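Local coordinates for staphylococcal nuclease domain-containing protein 1 (Drosophila melanogaster, PDB 2WAC) that cleaves both DNA and RNA as an endonuclease, associates with the RNA-induced silencing complex, and binds symmetrically dimethylated arginine peptides through its Tudor domain, at residues V7-I12 / E139-H144; T17-S22 / A113-L118; Q61-N66 / E92-N97; G55-A60 / A100-A105; F172-V177 / V196-A201. All coordinates share one frame; numbering follows the deposited sequence.

Contact 1 of 5, residues V7-I12 / E139-H144; sequences VIVTEI and EDVLNH
A helix end, rather than a strand, docks here on the backbone of strand 7-12. The helix runs out at Val141, and the chain reverses in a type II turn from Val141 to His144, closed by His144 N to Val141 O at 2.9 Å. Asn143 takes the left-handed backbone angles (phi 71°) usual at the third position of such a turn, which aims its N-H at the strand. Asn143 N donates to Val9 O at 2.7 Å, nearly along the C=O axis. The return bond, Val9 N to His144 O, is weak at 3.4 Å. A water joins Thr10 O to Asn143 ND2 beside the turn. The His144 ring is tied back to the helix: ND1 donates to Asp140 O at 2.9 Å, from above the carbonyl plane.

An apolar seam accompanies the turn. Val9 CG1 meets Val141 CG2 at 4.0 Å, and Val9 also packs on Phe18 and Val146. Ile12 CD1 reaches Leu142 CD1 at 3.9 Å, while the same Leu142 methyl lies near Thr10 O. Thr10 and Glu11 both face Phe19 in a classic beta bulge, and Thr10 OG1 bonds Tyr88 O. Helix 127-141 enters strand 145-152 through this turn, and strand 5-12 pairs with that strand. The helix thus takes the place of the one between the third and fourth strands of an OB-fold, as in staphylococcal nuclease.

Contact 2 of 5, residues T17-S22 / A113-L118; sequences TFFAQS and ATEYAL
This is a regular antiparallel strand pair, 17-22 against 113-118, in the five-stranded sheet of the nuclease-like domain. Phe18 with Tyr116 and Ala20 with Thr114 are the hydrogen-bonded pairs, and four N-H...O bonds join the backbones. Tyr116 N to Phe18 O is the shortest at 2.8 Å, nearly along the C=O axis, whereas the Ala20 and Thr114 donors stand above the carbonyl planes.

The two faces differ in character. On one, Phe18 has CG in the crowded position between backbone N and carbonyl carbon (chi1 61°), which swings its ring across to the neighbouring strand. Tyr116 CB then lies over the Phe18 face in a CH-pi contact, 3.6 Å from CZ, and the two rings meet obliquely, with planes 31° apart. Phe18 CE1 also touches Leu118 CD1 at 4.1 Å, and Leu148 and Leu163 pack on the same ring.

On the other face, the extended Glu115 chain crosses obliquely over the Phe19 ring, CB over its face toward the rim. This CB is 3.8 Å from the Phe19 ring centroid, and the carboxylate is tilted only 20° from the ring plane. Thr17 OG1 donates to Glu115 OE2 at 2.8 Å, using the anti lone pair of that oxygen; the same Thr17 hydroxyl has its stronger partner in Thr13 OG1. The bond to OE2 would favour the charged carboxylate and limit its rotation, while the neighbouring ring adds packing.

Contact 3 of 5, residues Q61-N66 / E92-N97; sequences QFTLDN and ETLPTN
The loop after strand 57-61 of the Tudor barrel, part of the region involved in dimethylarginine binding, is anchored here to strand 91-95. The anchor is the Glu92 carboxylate. Its CG sits in the crowded position between backbone N and carbonyl carbon (chi1 82°), and the chain beyond runs extended, so the two oxygens arrive tip to tip with Thr63. Thr63 OG1 donates to Glu92 OE1 at 2.7 Å, on the syn lone pair. The other oxygen accepts the Thr63 backbone: N to Glu92 OE2 measures 3.3 Å, straight at 166° but weak. The stronger partner of OE2 is the hydroxyl of Tyr85.

The same OE2 lies at the edge of the Phe62 ring, 3.2 Å from CD1, with ring and carboxylate planes 66° apart. The negative oxygen therefore faces the positively polarised ring hydrogens rather than the pi face. Leu64 CB lies over one face of that ring. Within the loop, Asn66 N returns to Phe62 O at 3.0 Å, and Gln61 NE2 holds Asn66 O. Tyr85 also meets the Phe62 ring, so Glu92 OE2 touches both aromatics, at the Tyr85 hydroxyl and at the Phe62 edge, consistent with a second-shell place beside the aromatic cage by which Tudor domains take methylated arginine.

Contact 4 of 5, residues G55-A60 / A100-A105; sequences GDLVAA and AALPPA
Two leucines of almost the same conformation cross here: Leu57 and Leu102 each have CG anti to the backbone N (chi1 -174° and -171°), with chi2 close to +63° in both. Leu102 points at the other strand and splits its methyls between two neighbours. CD2 meets Leu57 CG at 3.7 Å, while CD1 reaches Ala59 CB at 4.0 Å. Its CB rests on the backbone, 3.7 Å from Val58 C, so this one side chain fills the angle where the strands begin to part. Val58 turns the opposite way, with CG2 in the crowded position between backbone N and carbonyl carbon, yet its CB still comes within 3.4 Å of Ala100 O.

True strand pairing is short. Ala59 and Ala100 form an antiparallel hydrogen-bonded pair: Ala59 N to Ala100 O is 3.0 Å, from above the carbonyl plane, and Ala100 N to Ala59 O is 2.9 Å, within it. Two residues further on, a water takes over, accepting from Leu102 N at 2.7 Å and donating to Leu57 O, so both backbone atoms are satisfied where the chain heads into Pro103.

Strand 99-101 forms one edge of the antiparallel Tudor sheet, next to strand 57-61. Phe40 and Leu36 of helix 26-42 pack on the side of Ala59, Ala100 and Leu102, while Val58 and Ala60 lie against Ala71 of strand 68-77, and Leu57 against Ile86.

Contact 5 of 5, residues F172-V177 / V196-A201; sequences FGKQLV and VDQYKA
Tyr199 carries the contact, its ring lying under the base of the Lys174 side chain. Lys174 CB stands over the ring face, 4.0 Å from the centroid and 27° off the normal, a CH-pi contact. Val177 CG2 is 4.1 Å from Tyr199 CD1, the two side chains crossing at about a right angle, and Val177 CG1, anti to the backbone N, touches Tyr199 O at 3.4 Å.

Helices 172-178 and 193-208 pack here beside the OB-fold sheet of the nuclease-like domain, Phe172 joining strand 159-164 by its backbone bond to Leu163. Segments 172-177 and 196-201 have axes 9.5 Å apart at closest and directions 35° apart, with no direct hydrogen bond between them. Lys174, extended through all its torsions, instead carries its ammonium past the ring to two waters. One donates to Gln198 O and accepts from Lys174 NZ at 3.1 Å; the other links NZ, at 2.8 Å, to Gln198 OE1.

Further out, Asp171 fixes both partners: OD2 bonds Tyr199 OH and OD1 the backbone N of Lys174. Val177 continues on to Ala202 and Gln203 of helix 193-208. Phe172 and Leu176 instead pack against helix 127-141.

Overall arrangement
The five contacts fall into two bodies. Contacts 1, 2 and 5 belong to the nuclease-like domain: contacts 1 and 2 lie about 9 Å apart between centres and share neighbouring strands 5-12 and 17-22, while contact 5, about 19 Å from each between centres, touches both through Phe172, Gly173 and Leu176. Contacts 3 and 4 belong to the Tudor sheet, about 14 Å apart between centres, and about 39 and 41 Å from contact 5. Along the chain, contact 3 nests in 4, 4 in 2, and 2 in 1; contact 5 follows. The Tudor module is inserted between the second and third strands of the nuclease-like sheet, with helix 26-42 leading across, which makes one extended Tudor unit.

Contact 1 of 5, residues V7-I12 / E139-H144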
# COMPACT_ATOMS: atom_id res chain seq x y z
N VAL A 7 -10.03 0.98 7.51
CA VAL A 7 -9.49 0.91 6.15
C VAL A 7 -9.59 -0.49 5.54
O VAL A 7 -9.88 -1.46 6.24
CB VAL A 7 -8.00 1.38 6.07
CG1 VAL A 7 -7.84 2.80 6.58
CG2 VAL A 7 -7.07 0.42 6.81
N ILE A 8 -9.35 -0.56 4.24
CA ILE A 8 -9.13 -1.82 3.53
C ILE A 8 -7.75 -1.76 2.87
O ILE A 8 -7.45 -0.80 2.15
CB ILE A 8 -10.23 -2.08 2.46
CG1 ILE A 8 -11.56 -2.42 3.13
CG2 ILE A 8 -9.80 -3.18 1.48
CD1 ILE A 8 -12.77 -2.30 2.21
N VAL A 9 -6.92 -2.77 3.10
CA VAL A 9 -5.59 -2.82 2.50
C VAL A 9 -5.69 -3.36 1.08
O VAL A 9 -6.14 -4.49 0.87
CB VAL A 9 -4.59 -3.63 3.36
CG1 VAL A 9 -3.22 -3.69 2.69
CG2 VAL A 9 -4.46 -3.03 4.75
N THR A 10 -5.26 -2.55 0.11
CA THR A 10 -5.47 -2.85 -1.31
C THR A 10 -4.20 -3.28 -2.06
O THR A 10 -4.29 -3.95 -3.09
CB THR A 10 -6.15 -1.68 -2.05
OG1 THR A 10 -5.41 -0.47 -1.85
CG2 THR A 10 -7.57 -1.48 -1.54
N GLU A 11 -3.04 -2.91 -1.53
CA GLU A 11 -1.76 -3.26 -2.15
C GLU A 11 -0.65 -3.38 -1.11
O GLU A 11 -0.55 -2.55 -0.20
CB GLU A 11 -1.37 -2.23 -3.22
CG GLU A 11 -0.06 -2.52 -3.99
CD GLU A 11 -0.18 -3.65 -5.00
OE1 GLU A 11 -1.30 -4.12 -5.28
OE2 GLU A 11 0.87 -4.08 -5.53
N ILE A 12 0.18 -4.41 -1.24
CA ILE A 12 1.36 -4.58 -0.39
C ILE A 12 2.61 -4.67 -1.27
O ILE A 12 2.62 -5.40 -2.27
CB ILE A 12 1.24 -5.81 0.54
CG1 ILE A 12 0.02 -5.68 1.45
CG2 ILE A 12 2.50 -5.99 1.39
CD1 ILE A 12 -0.60 -6.99 1.87
N GLU A 139 -1.78 -12.47 3.62
CA GLU A 139 -2.85 -13.36 4.06
C GLU A 139 -3.62 -12.75 5.23
O GLU A 139 -4.83 -12.93 5.35
CB GLU A 139 -2.29 -14.73 4.46
CG GLU A 139 -3.33 -15.85 4.44
CD GLU A 139 -2.81 -17.16 5.01
OE1 GLU A 139 -1.61 -17.46 4.86
OE2 GLU A 139 -3.62 -17.89 5.62
N ASP A 140 -2.91 -12.01 6.09
CA ASP A 140 -3.50 -11.32 7.23
C ASP A 140 -4.44 -10.18 6.83
O ASP A 140 -5.56 -10.10 7.34
CB ASP A 140 -2.40 -10.77 8.15
CG ASP A 140 -1.68 -11.85 8.95
OD1 ASP A 140 -2.21 -12.97 9.08
OD2 ASP A 140 -0.57 -11.56 9.45
N VAL A 141 -3.99 -9.32 5.93
CA VAL A 141 -4.67 -8.03 5.72
C VAL A 141 -5.18 -7.70 4.31
O VAL A 141 -6.10 -6.89 4.18
CB VAL A 141 -3.80 -6.82 6.23
CG1 VAL A 141 -3.42 -7.01 7.70
CG2 VAL A 141 -2.56 -6.62 5.36
N LEU A 142 -4.61 -8.31 3.27
CA LEU A 142 -4.97 -7.92 1.90
C LEU A 142 -6.47 -8.12 1.62
O LEU A 142 -7.01 -9.21 1.80
CB LEU A 142 -4.11 -8.62 0.85
CG LEU A 142 -4.21 -8.07 -0.58
CD1 LEU A 142 -3.49 -6.74 -0.73
CD2 LEU A 142 -3.68 -9.07 -1.58
N ASN A 143 -7.11 -7.03 1.19
CA ASN A 143 -8.56 -6.97 0.92
C ASN A 143 -9.46 -7.02 2.15
O ASN A 143 -10.68 -7.13 2.04
CB ASN A 143 -8.99 -8.04 -0.09
CG ASN A 143 -8.21 -7.99 -1.38
OD1 ASN A 143 -7.84 -9.02 -1.93
ND2 ASN A 143 -7.94 -6.78 -1.87
N HIS A 144 -8.85 -6.91 3.33
CA HIS A 144 -9.59 -6.98 4.58
C HIS A 144 -9.83 -5.61 5.20
O HIS A 144 -9.02 -4.70 5.04
CB HIS A 144 -8.87 -7.88 5.60
CG HIS A 144 -8.81 -9.32 5.20
ND1 HIS A 144 -7.98 -10.23 5.81
CD2 HIS A 144 -9.48 -10.01 4.25
CE1 HIS A 144 -8.14 -11.42 5.26
NE2 HIS A 144 -9.05 -11.31 4.31
O HOH W 1 -6.22 -5.88 -3.71

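Contact 2 of 5, residues T17-S22 / A113-L118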
# COMPACT_ATOMS: atom_id res chain seq x y z
N THR A 17 5.66 -1.83 2.84
CA THR A 17 4.76 -0.69 2.78
C THR A 17 3.45 -1.23 2.21
O THR A 17 3.42 -2.30 1.61
CB THR A 17 5.31 0.49 1.93
OG1 THR A 17 5.35 0.14 0.54
CG2 THR A 17 6.71 0.91 2.40
N PHE A 18 2.36 -0.50 2.44
CA PHE A 18 1.06 -0.93 1.96
C PHE A 18 0.19 0.27 1.61
O PHE A 18 0.39 1.36 2.14
CB PHE A 18 0.35 -1.82 3.00
CG PHE A 18 0.09 -1.14 4.31
CD1 PHE A 18 1.04 -1.16 5.33
CD2 PHE A 18 -1.12 -0.48 4.54
CE1 PHE A 18 0.80 -0.52 6.54
CE2 PHE A 18 -1.37 0.17 5.75
CZ PHE A 18 -0.40 0.14 6.76
N PHE A 19 -0.75 0.06 0.69
CA PHE A 19 -1.75 1.07 0.36
C PHE A 19 -3.08 0.69 0.99
O PHE A 19 -3.49 -0.47 0.94
CB PHE A 19 -1.90 1.21 -1.15
CG PHE A 19 -0.74 1.89 -1.83
CD1 PHE A 19 0.45 1.22 -2.05
CD2 PHE A 19 -0.86 3.21 -2.27
CE1 PHE A 19 1.52 1.85 -2.68
CE2 PHE A 19 0.20 3.84 -2.90
CZ PHE A 19 1.39 3.16 -3.10
N ALA A 20 -3.75 1.68 1.56
CA ALA A 20 -5.05 1.47 2.18
C ALA A 20 -6.09 2.46 1.68
O ALA A 20 -5.79 3.64 1.46
CB ALA A 20 -4.93 1.55 3.70
N GLN A 21 -7.32 1.98 1.49
CA GLN A 21 -8.47 2.82 1.19
C GLN A 21 -9.28 3.04 2.45
O GLN A 21 -9.41 2.13 3.27
CB GLN A 21 -9.37 2.17 0.14
CG GLN A 21 -8.79 2.08 -1.27
CD GLN A 21 -9.61 1.18 -2.19
OE1 GLN A 21 -10.46 0.41 -1.73
NE2 GLN A 21 -9.33 1.24 -3.48
N SER A 22 -9.85 4.23 2.60
CA SER A 22 -10.80 4.52 3.67
C SER A 22 -12.14 3.84 3.37
O SER A 22 -12.64 3.93 2.25
CB SER A 22 -10.98 6.04 3.80
OG SER A 22 -12.03 6.36 4.71
N ALA A 113 -6.34 5.86 -2.44
CA ALA A 113 -5.42 5.00 -1.69
C ALA A 113 -4.22 5.80 -1.18
O ALA A 113 -3.72 6.70 -1.85
CB ALA A 113 -4.96 3.83 -2.55
N THR A 114 -3.77 5.45 0.03
CA THR A 114 -2.64 6.13 0.68
C THR A 114 -1.60 5.10 1.11
O THR A 114 -1.95 4.07 1.69
CB THR A 114 -3.11 6.94 1.91
OG1 THR A 114 -4.19 7.81 1.52
CG2 THR A 114 -1.97 7.79 2.48
N GLU A 115 -0.33 5.38 0.82
CA GLU A 115 0.76 4.50 1.21
C GLU A 115 1.23 4.74 2.65
O GLU A 115 1.34 5.88 3.09
CB GLU A 115 1.94 4.63 0.24
CG GLU A 115 2.97 3.51 0.38
CD GLU A 115 4.09 3.59 -0.65
OE1 GLU A 115 4.17 4.59 -1.39
OE2 GLU A 115 4.89 2.63 -0.71
N TYR A 116 1.50 3.65 3.36
CA TYR A 116 2.04 3.69 4.72
C TYR A 116 3.18 2.70 4.86
O TYR A 116 3.25 1.72 4.12
CB TYR A 116 0.96 3.33 5.74
CG TYR A 116 -0.26 4.21 5.71
CD1 TYR A 116 -0.30 5.39 6.46
CD2 TYR A 116 -1.37 3.87 4.94
CE1 TYR A 116 -1.42 6.21 6.43
CE2 TYR A 116 -2.50 4.69 4.91
CZ TYR A 116 -2.52 5.86 5.66
OH TYR A 116 -3.62 6.67 5.64
N ALA A 117 4.06 2.95 5.83
CA ALA A 117 5.05 1.96 6.23
C ALA A 117 4.50 1.19 7.43
O ALA A 117 3.97 1.80 8.36
CB ALA A 117 6.36 2.64 6.59
N LEU A 118 4.60 -0.14 7.41
CA LEU A 118 4.20 -0.94 8.56
C LEU A 118 5.15 -0.64 9.71
O LEU A 118 6.35 -0.88 9.62
CB LEU A 118 4.17 -2.44 8.22
CG LEU A 118 3.53 -3.40 9.24
CD1 LEU A 118 2.04 -3.13 9.41
CD2 LEU A 118 3.77 -4.85 8.84
O HOH W 2 -6.47 6.07 2.34

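Contact 3 of 5, residues Q61-N66 / E92-N97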
# COMPACT_ATOMS: atom_id res chain seq x y z
N GLN A 61 -5.15 2.67 -19.30
CA GLN A 61 -5.85 1.42 -19.57
C GLN A 61 -5.03 0.24 -19.04
O GLN A 61 -4.06 -0.19 -19.68
CB GLN A 61 -6.15 1.27 -21.06
CG GLN A 61 -7.28 0.28 -21.39
CD GLN A 61 -7.41 0.00 -22.88
OE1 GLN A 61 -6.48 0.22 -23.65
NE2 GLN A 61 -8.58 -0.48 -23.28
N PHE A 62 -5.42 -0.25 -17.87
CA PHE A 62 -4.77 -1.36 -17.17
C PHE A 62 -4.64 -2.57 -18.10
O PHE A 62 -5.62 -2.96 -18.75
CB PHE A 62 -5.58 -1.70 -15.91
CG PHE A 62 -4.91 -2.64 -14.94
CD1 PHE A 62 -3.52 -2.75 -14.86
CD2 PHE A 62 -5.69 -3.39 -14.06
CE1 PHE A 62 -2.92 -3.61 -13.95
CE2 PHE A 62 -5.10 -4.25 -13.13
CZ PHE A 62 -3.71 -4.36 -13.08
N THR A 63 -3.45 -3.15 -18.17
CA THR A 63 -3.19 -4.28 -19.08
C THR A 63 -3.94 -5.55 -18.68
O THR A 63 -4.14 -6.44 -19.51
CB THR A 63 -1.68 -4.61 -19.23
OG1 THR A 63 -1.12 -4.94 -17.95
CG2 THR A 63 -0.93 -3.44 -19.82
N LEU A 64 -4.34 -5.64 -17.42
CA LEU A 64 -5.04 -6.83 -16.92
C LEU A 64 -6.48 -6.96 -17.44
O LEU A 64 -6.87 -8.03 -17.91
CB LEU A 64 -5.04 -6.87 -15.39
CG LEU A 64 -5.77 -8.06 -14.76
CD1 LEU A 64 -4.93 -9.32 -14.89
CD2 LEU A 64 -6.12 -7.80 -13.30
N ASP A 65 -7.25 -5.87 -17.36
CA ASP A 65 -8.68 -5.93 -17.65
C ASP A 65 -9.14 -5.03 -18.81
O ASP A 65 -10.31 -5.05 -19.18
CB ASP A 65 -9.50 -5.64 -16.38
CG ASP A 65 -9.25 -4.24 -15.80
OD1 ASP A 65 -8.36 -3.51 -16.29
OD2 ASP A 65 -9.97 -3.86 -14.85
N ASN A 66 -8.20 -4.26 -19.36
CA ASN A 66 -8.49 -3.25 -20.40
C ASN A 66 -9.47 -2.15 -19.97
O ASN A 66 -10.13 -1.54 -20.80
CB ASN A 66 -8.91 -3.89 -21.73
CG ASN A 66 -7.75 -4.55 -22.46
OD1 ASN A 66 -6.58 -4.31 -22.15
ND2 ASN A 66 -8.06 -5.39 -23.44
N GLU A 92 2.61 -0.29 -12.76
CA GLU A 92 3.10 -1.07 -13.90
C GLU A 92 3.79 -0.21 -14.95
O GLU A 92 3.56 1.01 -15.03
CB GLU A 92 1.97 -1.91 -14.54
CG GLU A 92 1.07 -1.15 -15.51
CD GLU A 92 0.05 -2.05 -16.20
OE1 GLU A 92 0.34 -3.25 -16.41
OE2 GLU A 92 -1.04 -1.55 -16.54
N THR A 93 4.64 -0.85 -15.75
CA THR A 93 5.24 -0.23 -16.92
C THR A 93 4.45 -0.61 -18.17
O THR A 93 4.15 -1.79 -18.40
CB THR A 93 6.74 -0.57 -17.05
OG1 THR A 93 7.43 -0.13 -15.87
CG2 THR A 93 7.37 0.12 -18.26
N LEU A 94 4.15 0.40 -18.97
CA LEU A 94 3.05 0.38 -19.93
C LEU A 94 3.38 1.20 -21.18
O LEU A 94 3.97 2.28 -21.05
CB LEU A 94 1.82 1.01 -19.25
CG LEU A 94 0.47 0.76 -19.88
CD1 LEU A 94 0.32 -0.72 -20.12
CD2 LEU A 94 -0.67 1.28 -19.02
N PRO A 95 3.02 0.73 -22.40
CA PRO A 95 3.14 1.65 -23.54
C PRO A 95 2.32 2.93 -23.36
O PRO A 95 1.21 2.89 -22.81
CB PRO A 95 2.60 0.84 -24.72
CG PRO A 95 2.77 -0.58 -24.32
CD PRO A 95 2.55 -0.60 -22.83
N THR A 96 2.88 4.06 -23.81
CA THR A 96 2.23 5.36 -23.69
C THR A 96 0.97 5.50 -24.55
O THR A 96 0.14 6.38 -24.31
CB THR A 96 3.20 6.52 -24.01
OG1 THR A 96 3.73 6.35 -25.32
CG2 THR A 96 4.34 6.57 -23.00
N ASN A 97 0.82 4.63 -25.55
CA ASN A 97 -0.41 4.60 -26.34
C ASN A 97 -1.63 4.06 -25.58
O ASN A 97 -2.75 4.09 -26.09
CB ASN A 97 -0.22 3.90 -27.71
CG ASN A 97 0.17 2.43 -27.60
OD1 ASN A 97 -0.26 1.72 -26.70
ND2 ASN A 97 0.98 1.97 -28.55

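Contact 4 of 5, residues G55-A60 / A100-A105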
# COMPACT_ATOMS: atom_id res chain seq x y z
N GLY A 55 5.18 12.96 -13.93
CA GLY A 55 4.33 13.68 -12.98
C GLY A 55 2.90 13.90 -13.41
O GLY A 55 2.05 14.25 -12.58
N ASP A 56 2.62 13.72 -14.70
CA ASP A 56 1.28 13.91 -15.25
C ASP A 56 0.25 12.99 -14.61
O ASP A 56 0.52 11.81 -14.36
CB ASP A 56 1.29 13.68 -16.77
CG ASP A 56 1.89 14.85 -17.55
OD1 ASP A 56 2.35 15.83 -16.93
OD2 ASP A 56 1.87 14.79 -18.79
N LEU A 57 -0.93 13.53 -14.32
CA LEU A 57 -2.07 12.72 -13.90
C LEU A 57 -2.88 12.34 -15.14
O LEU A 57 -3.33 13.22 -15.89
CB LEU A 57 -2.95 13.47 -12.89
CG LEU A 57 -4.11 12.72 -12.23
CD1 LEU A 57 -3.63 11.54 -11.38
CD2 LEU A 57 -4.95 13.67 -11.40
N VAL A 58 -3.04 11.04 -15.36
CA VAL A 58 -3.62 10.53 -16.61
C VAL A 58 -4.73 9.51 -16.38
O VAL A 58 -5.01 9.09 -15.25
CB VAL A 58 -2.53 9.87 -17.51
CG1 VAL A 58 -1.49 10.89 -17.95
CG2 VAL A 58 -1.86 8.69 -16.81
N ALA A 59 -5.37 9.12 -17.48
CA ALA A 59 -6.18 7.92 -17.52
C ALA A 59 -5.32 6.84 -18.17
O ALA A 59 -4.74 7.05 -19.24
CB ALA A 59 -7.45 8.14 -18.31
N ALA A 60 -5.23 5.69 -17.51
CA ALA A 60 -4.42 4.58 -18.00
C ALA A 60 -5.27 3.32 -18.15
O ALA A 60 -6.01 2.96 -17.23
CB ALA A 60 -3.25 4.32 -17.07
N ALA A 100 -4.09 8.34 -21.76
CA ALA A 100 -4.86 9.45 -22.30
C ALA A 100 -4.93 10.58 -21.28
O ALA A 100 -4.68 10.36 -20.09
CB ALA A 100 -6.25 9.00 -22.69
N ALA A 101 -5.25 11.78 -21.75
CA ALA A 101 -5.49 12.91 -20.85
C ALA A 101 -6.70 12.60 -19.99
O ALA A 101 -7.75 12.19 -20.50
CB ALA A 101 -5.69 14.19 -21.64
N LEU A 102 -6.55 12.77 -18.68
CA LEU A 102 -7.65 12.62 -17.74
C LEU A 102 -8.49 13.90 -17.77
O LEU A 102 -7.94 14.99 -17.61
CB LEU A 102 -7.12 12.35 -16.33
CG LEU A 102 -8.08 11.95 -15.20
CD1 LEU A 102 -8.76 10.61 -15.46
CD2 LEU A 102 -7.34 11.92 -13.88
N PRO A 103 -9.81 13.76 -18.00
CA PRO A 103 -10.68 14.93 -18.04
C PRO A 103 -10.69 15.62 -16.68
O PRO A 103 -10.86 14.95 -15.66
CB PRO A 103 -12.06 14.35 -18.35
CG PRO A 103 -11.80 13.00 -18.93
CD PRO A 103 -10.56 12.51 -18.24
N PRO A 104 -10.47 16.96 -16.66
CA PRO A 104 -10.44 17.77 -15.44
C PRO A 104 -11.50 17.43 -14.39
O PRO A 104 -11.27 17.68 -13.20
CB PRO A 104 -10.64 19.19 -15.97
CG PRO A 104 -9.96 19.16 -17.30
CD PRO A 104 -10.18 17.78 -17.85
N ALA A 105 -12.63 16.86 -14.82
CA ALA A 105 -13.69 16.42 -13.91
C ALA A 105 -13.27 15.29 -12.96
O ALA A 105 -13.82 15.17 -11.86
CB ALA A 105 -14.93 16.02 -14.70
O HOH W 3 -4.52 14.39 -17.89

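Contact 5 of 5, residues F172-V177 / V196-A201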
# COMPACT_ATOMS: atom_id res chain seq x y z
N PHE A 172 -1.27 -6.58 13.81
CA PHE A 172 -0.77 -7.50 12.77
C PHE A 172 0.75 -7.48 12.59
O PHE A 172 1.37 -8.54 12.44
CB PHE A 172 -1.47 -7.25 11.43
CG PHE A 172 -2.87 -7.78 11.36
CD1 PHE A 172 -3.12 -9.16 11.38
CD2 PHE A 172 -3.96 -6.92 11.26
CE1 PHE A 172 -4.41 -9.66 11.31
CE2 PHE A 172 -5.26 -7.41 11.18
CZ PHE A 172 -5.49 -8.78 11.21
N GLY A 173 1.35 -6.29 12.60
CA GLY A 173 2.81 -6.14 12.49
C GLY A 173 3.56 -6.78 13.65
O GLY A 173 4.59 -7.42 13.46
N LYS A 174 3.03 -6.59 14.87
CA LYS A 174 3.61 -7.18 16.07
C LYS A 174 3.50 -8.70 16.05
O LYS A 174 4.42 -9.40 16.49
CB LYS A 174 2.94 -6.61 17.33
CG LYS A 174 3.61 -7.02 18.63
CD LYS A 174 2.87 -6.48 19.84
CE LYS A 174 3.52 -6.93 21.13
NZ LYS A 174 2.86 -6.35 22.33
N GLN A 175 2.38 -9.21 15.55
CA GLN A 175 2.17 -10.65 15.41
C GLN A 175 3.21 -11.28 14.49
O GLN A 175 3.68 -12.39 14.76
CB GLN A 175 0.75 -10.96 14.92
CG GLN A 175 0.34 -12.42 15.10
CD GLN A 175 -1.09 -12.69 14.68
OE1 GLN A 175 -1.46 -12.52 13.52
NE2 GLN A 175 -1.91 -13.13 15.64
N LEU A 176 3.59 -10.57 13.43
CA LEU A 176 4.66 -11.01 12.53
C LEU A 176 5.99 -11.14 13.29
O LEU A 176 6.76 -12.08 13.05
CB LEU A 176 4.83 -10.03 11.36
CG LEU A 176 3.72 -9.84 10.32
CD1 LEU A 176 4.16 -8.80 9.29
CD2 LEU A 176 3.34 -11.14 9.64
N VAL A 177 6.24 -10.19 14.19
CA VAL A 177 7.41 -10.23 15.07
C VAL A 177 7.34 -11.42 16.04
O VAL A 177 8.30 -12.19 16.14
CB VAL A 177 7.58 -8.89 15.85
CG1 VAL A 177 8.81 -8.92 16.74
CG2 VAL A 177 7.68 -7.71 14.89
N VAL A 196 8.12 0.50 20.67
CA VAL A 196 9.45 -0.05 20.40
C VAL A 196 9.83 -1.14 21.40
O VAL A 196 10.29 -2.22 21.00
CB VAL A 196 10.55 1.07 20.35
CG1 VAL A 196 11.95 0.49 20.52
CG2 VAL A 196 10.45 1.86 19.05
N ASP A 197 9.61 -0.87 22.69
CA ASP A 197 9.87 -1.83 23.76
C ASP A 197 9.02 -3.09 23.62
O ASP A 197 9.51 -4.20 23.79
CB ASP A 197 9.64 -1.19 25.13
CG ASP A 197 10.70 -0.16 25.50
OD1 ASP A 197 11.76 -0.11 24.84
OD2 ASP A 197 10.47 0.61 26.46
N GLN A 198 7.74 -2.90 23.32
CA GLN A 198 6.80 -4.01 23.16
C GLN A 198 7.17 -4.94 21.99
O GLN A 198 7.16 -6.16 22.14
CB GLN A 198 5.36 -3.49 23.05
CG GLN A 198 4.76 -3.09 24.40
CD GLN A 198 3.54 -2.19 24.30
OE1 GLN A 198 3.14 -1.77 23.22
NE2 GLN A 198 2.94 -1.88 25.45
N TYR A 199 7.53 -4.35 20.85
CA TYR A 199 7.99 -5.10 19.68
C TYR A 199 9.31 -5.84 19.94
O TYR A 199 9.52 -6.95 19.45
CB TYR A 199 8.13 -4.17 18.46
CG TYR A 199 6.83 -3.90 17.70
CD1 TYR A 199 6.80 -3.98 16.31
CD2 TYR A 199 5.66 -3.54 18.37
CE1 TYR A 199 5.63 -3.72 15.60
CE2 TYR A 199 4.48 -3.28 17.67
CZ TYR A 199 4.47 -3.38 16.28
OH TYR A 199 3.32 -3.12 15.58
N LYS A 200 10.20 -5.21 20.72
CA LYS A 200 11.46 -5.83 21.15
C LYS A 200 11.22 -7.09 21.99
O LYS A 200 11.88 -8.11 21.78
CB LYS A 200 12.30 -4.84 21.95
CG LYS A 200 12.99 -3.79 21.10
CD LYS A 200 14.27 -4.34 20.49
CE LYS A 200 14.28 -4.11 18.99
NZ LYS A 200 15.22 -5.05 18.31
N ALA A 201 10.29 -7.00 22.94
CA ALA A 201 9.91 -8.13 23.79
C ALA A 201 9.29 -9.28 22.98
O ALA A 201 9.55 -10.45 23.27
CB ALA A 201 8.95 -7.67 24.88
O HOH W 4 5.40 -7.33 23.85
O HOH W 5 2.43 -3.66 21.58